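Local coordinates for protein EST1E (Clostridium proteoclasticum, PDB 2WTM) that hydrolyses ester bonds as a promiscuous feruloyl esterase, probably releasing ferulic acid through the serine chemistry of the alpha/beta-hydrolase fold, at residues I32-G35 with H39-E42; V114-A119 with Q177-E182. All coordinates share one frame; numbering follows the deposited sequence.

Contact 1 (I32-G35 with H39-E42); sequences IIHG and HSEE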
# COMPACT_ATOMS: atom_id res chain seq x y z
N ILE A 32 7.28 -18.16 2.08
CA ILE A 32 7.74 -17.87 3.46
C ILE A 32 8.37 -16.50 3.47
O ILE A 32 9.34 -16.23 2.74
CB ILE A 32 8.83 -18.90 3.95
CG1 ILE A 32 8.23 -20.30 3.83
CG2 ILE A 32 9.16 -18.63 5.39
CD1 ILE A 32 9.26 -21.40 4.23
N ILE A 33 7.87 -15.63 4.33
CA ILE A 33 8.31 -14.25 4.46
C ILE A 33 8.89 -13.94 5.85
O ILE A 33 8.25 -14.13 6.88
CB ILE A 33 7.17 -13.25 4.17
CG1 ILE A 33 6.44 -13.58 2.86
CG2 ILE A 33 7.68 -11.83 4.21
CD1 ILE A 33 7.28 -13.54 1.63
N HIS A 34 10.15 -13.48 5.87
CA HIS A 34 10.83 -13.14 7.09
C HIS A 34 10.35 -11.81 7.72
O HIS A 34 9.49 -11.12 7.13
CB HIS A 34 12.30 -12.98 6.73
CG HIS A 34 12.53 -11.92 5.73
ND1 HIS A 34 12.58 -10.58 6.10
CD2 HIS A 34 12.69 -11.95 4.40
CE1 HIS A 34 12.72 -9.85 5.01
NE2 HIS A 34 12.79 -10.65 3.96
N GLY A 35 10.97 -11.44 8.85
CA GLY A 35 10.60 -10.21 9.54
C GLY A 35 11.49 -9.00 9.28
O GLY A 35 12.36 -8.99 8.39
N HIS A 39 15.83 -11.92 7.20
CA HIS A 39 16.15 -12.42 5.89
C HIS A 39 15.87 -13.93 5.85
O HIS A 39 15.57 -14.57 6.87
CB HIS A 39 17.60 -12.13 5.53
CG HIS A 39 18.57 -12.69 6.52
ND1 HIS A 39 19.09 -13.96 6.41
CD2 HIS A 39 19.10 -12.16 7.65
CE1 HIS A 39 19.88 -14.20 7.44
NE2 HIS A 39 19.95 -13.11 8.19
N SER A 40 15.95 -14.44 4.63
CA SER A 40 15.47 -15.78 4.31
C SER A 40 16.36 -16.91 4.84
O SER A 40 15.93 -18.03 4.85
CB SER A 40 15.28 -15.90 2.79
OG SER A 40 14.15 -15.17 2.38
N GLU A 41 17.60 -16.59 5.22
CA GLU A 41 18.53 -17.61 5.79
C GLU A 41 18.58 -17.65 7.31
O GLU A 41 19.39 -18.37 7.88
CB GLU A 41 19.92 -17.42 5.18
CG GLU A 41 19.97 -17.54 3.71
CD GLU A 41 21.36 -17.29 3.07
OE1 GLU A 41 22.00 -16.21 3.30
OE2 GLU A 41 21.76 -18.17 2.28
N GLU A 42 17.68 -16.97 8.00
CA GLU A 42 17.62 -17.04 9.45
C GLU A 42 17.25 -18.42 9.99
O GLU A 42 16.45 -19.13 9.40
CB GLU A 42 16.62 -16.00 10.01
CG GLU A 42 17.08 -14.53 9.85
CD GLU A 42 16.08 -13.58 10.47
OE1 GLU A 42 16.17 -13.38 11.72
OE2 GLU A 42 15.11 -13.26 9.78
O HOH W 1 11.87 -15.45 4.06
O HOH W 2 12.28 -13.24 10.52
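The backbone of H39 lies flat against one face of the H34 imidazole, and this is the tight part of the contact. H39 CA stands 3.9 Å from the centroid of the H34 ring, 20° off its normal, in a CH-pi contact, while H39 N rides above the same ring at 3.6 Å from H34 CG. The first torsion of H34 sets CG between the backbone N and the carbonyl carbon (chi1 60°), folding the ring back over its own chain. There ND1 gives a 2.8 Å hydrogen bond to G35 O, with the acceptor practically in the ring plane, and NE2 is bonded to the backbone of M64; two bonds thus fix the rotation of the imidazole. H67 and W82 also meet this ring.

Beyond the ring the contact is looser, and two waters bridge the segments. One water donates to both I32 O and S40 OG, the latter at 2.8 Å; S40 OG is also hydrogen-bonded to D63 OD1. A second water accepts from G35 N and donates to E42 OE2. That carboxylate oxygen additionally takes the H39 N-H at 3.0 Å, met from above the carboxylate plane, within the type I turn H39-E42. On the outer side, E42 CG sits 3.6 Å above the plane of the partly exposed H39 ring, over its centre.

In alpha/beta hydrolases the loop after this strand commonly carries the oxyanion hole, and H34 lies near the predicted nucleophile elbow. No direct hydrogen bond joins the two segments: between them the link consists of ring packing and two bridging waters, and the N-H and water donors at E42 OE2 may polarise that carboxylate.

Contact 2 (V114-A119 with Q177-E182); sequences VMLAAA and QTIRVE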
# COMPACT_ATOMS: atom_id res chain seq x y z
N VAL A 114 1.95 -11.73 5.64
CA VAL A 114 1.14 -12.79 5.14
C VAL A 114 -0.34 -12.82 5.57
O VAL A 114 -1.23 -13.16 4.79
CB VAL A 114 1.87 -14.18 5.20
CG1 VAL A 114 3.19 -14.20 4.38
CG2 VAL A 114 2.06 -14.67 6.60
N MET A 115 -0.59 -12.37 6.80
CA MET A 115 -1.99 -12.14 7.15
C MET A 115 -2.70 -11.22 6.13
O MET A 115 -3.81 -11.46 5.72
CB MET A 115 -2.13 -11.60 8.56
CG MET A 115 -1.66 -12.62 9.65
SD MET A 115 -1.50 -11.92 11.30
CE MET A 115 -3.17 -11.37 11.68
N LEU A 116 -2.03 -10.13 5.80
CA LEU A 116 -2.59 -9.16 4.89
C LEU A 116 -2.67 -9.70 3.48
O LEU A 116 -3.69 -9.65 2.83
CB LEU A 116 -1.76 -7.86 4.92
CG LEU A 116 -1.46 -7.18 6.26
CD1 LEU A 116 -0.58 -5.88 6.17
CD2 LEU A 116 -2.85 -6.86 6.90
N ALA A 117 -1.56 -10.27 2.97
CA ALA A 117 -1.47 -10.74 1.61
C ALA A 117 -2.42 -11.96 1.41
O ALA A 117 -3.01 -12.11 0.37
CB ALA A 117 -0.01 -11.14 1.24
N ALA A 118 -2.51 -12.86 2.37
CA ALA A 118 -3.45 -14.01 2.29
C ALA A 118 -4.90 -13.57 2.06
O ALA A 118 -5.66 -14.09 1.24
CB ALA A 118 -3.34 -14.90 3.44
N ALA A 119 -5.26 -12.53 2.76
CA ALA A 119 -6.60 -12.02 2.56
C ALA A 119 -6.78 -11.46 1.15
O ALA A 119 -7.81 -11.67 0.53
CB ALA A 119 -6.92 -11.04 3.66
N GLN A 177 0.13 3.19 9.58
CA GLN A 177 -1.04 3.72 10.22
C GLN A 177 -2.34 3.49 9.42
O GLN A 177 -3.46 3.51 10.00
CB GLN A 177 -0.85 5.22 10.45
CG GLN A 177 0.10 5.62 11.58
CD GLN A 177 0.10 7.12 11.79
OE1 GLN A 177 -0.27 7.88 10.92
NE2 GLN A 177 0.60 7.55 12.97
N THR A 178 -2.22 3.32 8.09
CA THR A 178 -3.42 3.22 7.23
C THR A 178 -4.08 1.85 7.31
O THR A 178 -5.19 1.63 6.84
CB THR A 178 -3.13 3.55 5.84
OG1 THR A 178 -2.44 2.46 5.18
CG2 THR A 178 -2.42 4.91 5.70
N ILE A 179 -3.35 0.89 7.79
CA ILE A 179 -3.74 -0.53 7.64
C ILE A 179 -4.64 -0.96 8.75
O ILE A 179 -4.29 -0.94 9.93
CB ILE A 179 -2.51 -1.43 7.56
CG1 ILE A 179 -1.72 -1.13 6.31
CG2 ILE A 179 -2.86 -2.94 7.49
CD1 ILE A 179 -0.38 -1.71 6.22
N ARG A 180 -5.84 -1.43 8.37
CA ARG A 180 -6.80 -1.99 9.34
C ARG A 180 -6.72 -3.53 9.36
O ARG A 180 -7.39 -4.18 8.61
CB ARG A 180 -8.20 -1.55 8.94
CG ARG A 180 -8.32 -0.05 8.65
CD ARG A 180 -7.76 0.86 9.68
NE ARG A 180 -8.32 0.58 10.99
CZ ARG A 180 -8.39 1.45 11.98
NH1 ARG A 180 -8.01 2.72 11.81
NH2 ARG A 180 -8.89 1.05 13.14
N VAL A 181 -5.82 -4.04 10.19
CA VAL A 181 -5.55 -5.50 10.22
C VAL A 181 -6.80 -6.33 10.34
O VAL A 181 -6.96 -7.36 9.71
CB VAL A 181 -4.48 -5.85 11.31
CG1 VAL A 181 -4.20 -7.32 11.33
CG2 VAL A 181 -3.20 -5.09 11.02
N GLU A 182 -7.69 -5.86 11.21
CA GLU A 182 -8.91 -6.61 11.49
C GLU A 182 -9.75 -6.89 10.27
O GLU A 182 -10.43 -7.95 10.20
CB GLU A 182 -9.71 -5.83 12.54
CG GLU A 182 -9.16 -5.80 13.94
CD GLU A 182 -7.97 -4.83 14.18
OE1 GLU A 182 -7.67 -3.94 13.29
OE2 GLU A 182 -7.35 -4.95 15.28
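L116 reaches over I179 with both of its methyls, CD1 at 3.9 Å and CD2 at 4.0 Å from I179 CG2. The contact is plain apolar packing in the alpha/beta-hydrolase fold: helix 109-120, which follows the probable nucleophile elbow, meets the loop leading into helix 181-187. L116 does not aim its CB straight at the loop; with CG anti to the carbonyl carbon (chi1 -52°) and an extended chi2, the branched end is carried across to I179, and the two side chains cross obliquely. L116 CD2 also reaches V181 CG2, loosely, at 4.5 Å. L83 and F184 pack on L116 as well.

M115, one residue back on the helix, makes another touch. Its chain bends at chi3 (62°), bringing the terminal methyl against V181, which is met through CG1, the branch anti to the backbone N. No hydrogen bond crosses between the segments, and all four touching residues are buried; the contact between the two segments is apolar. R142 NH1 hydrogen-bonds to the carbonyl oxygens of Q177 and I179. Q177 also reaches R122 of the second subunit. At the M115 end the closest pair is CE against V181 CG1, 4.2 Å apart.

From the N terminus, the chain follows strand 27-33 and at once doubles back, contact 1 closing a short local loop across three intervening residues before helix 43-54 begins. It then runs through the central strands to helix 109-120, where contact 2 opens; the return comes 57 residues later, after strand 125-131, further helices and two small hairpins, in the loop leading into helix 181-187. The two closures follow in series and neither nests nor crosses. Their centres lie about 19 Å apart, yet they touch: I33 CG1 packs on V114 CG1 at 3.6 Å. Strand 27-33 in the central sheet is thereby joined through helix 109-120 to the loop ahead of helix 181-187.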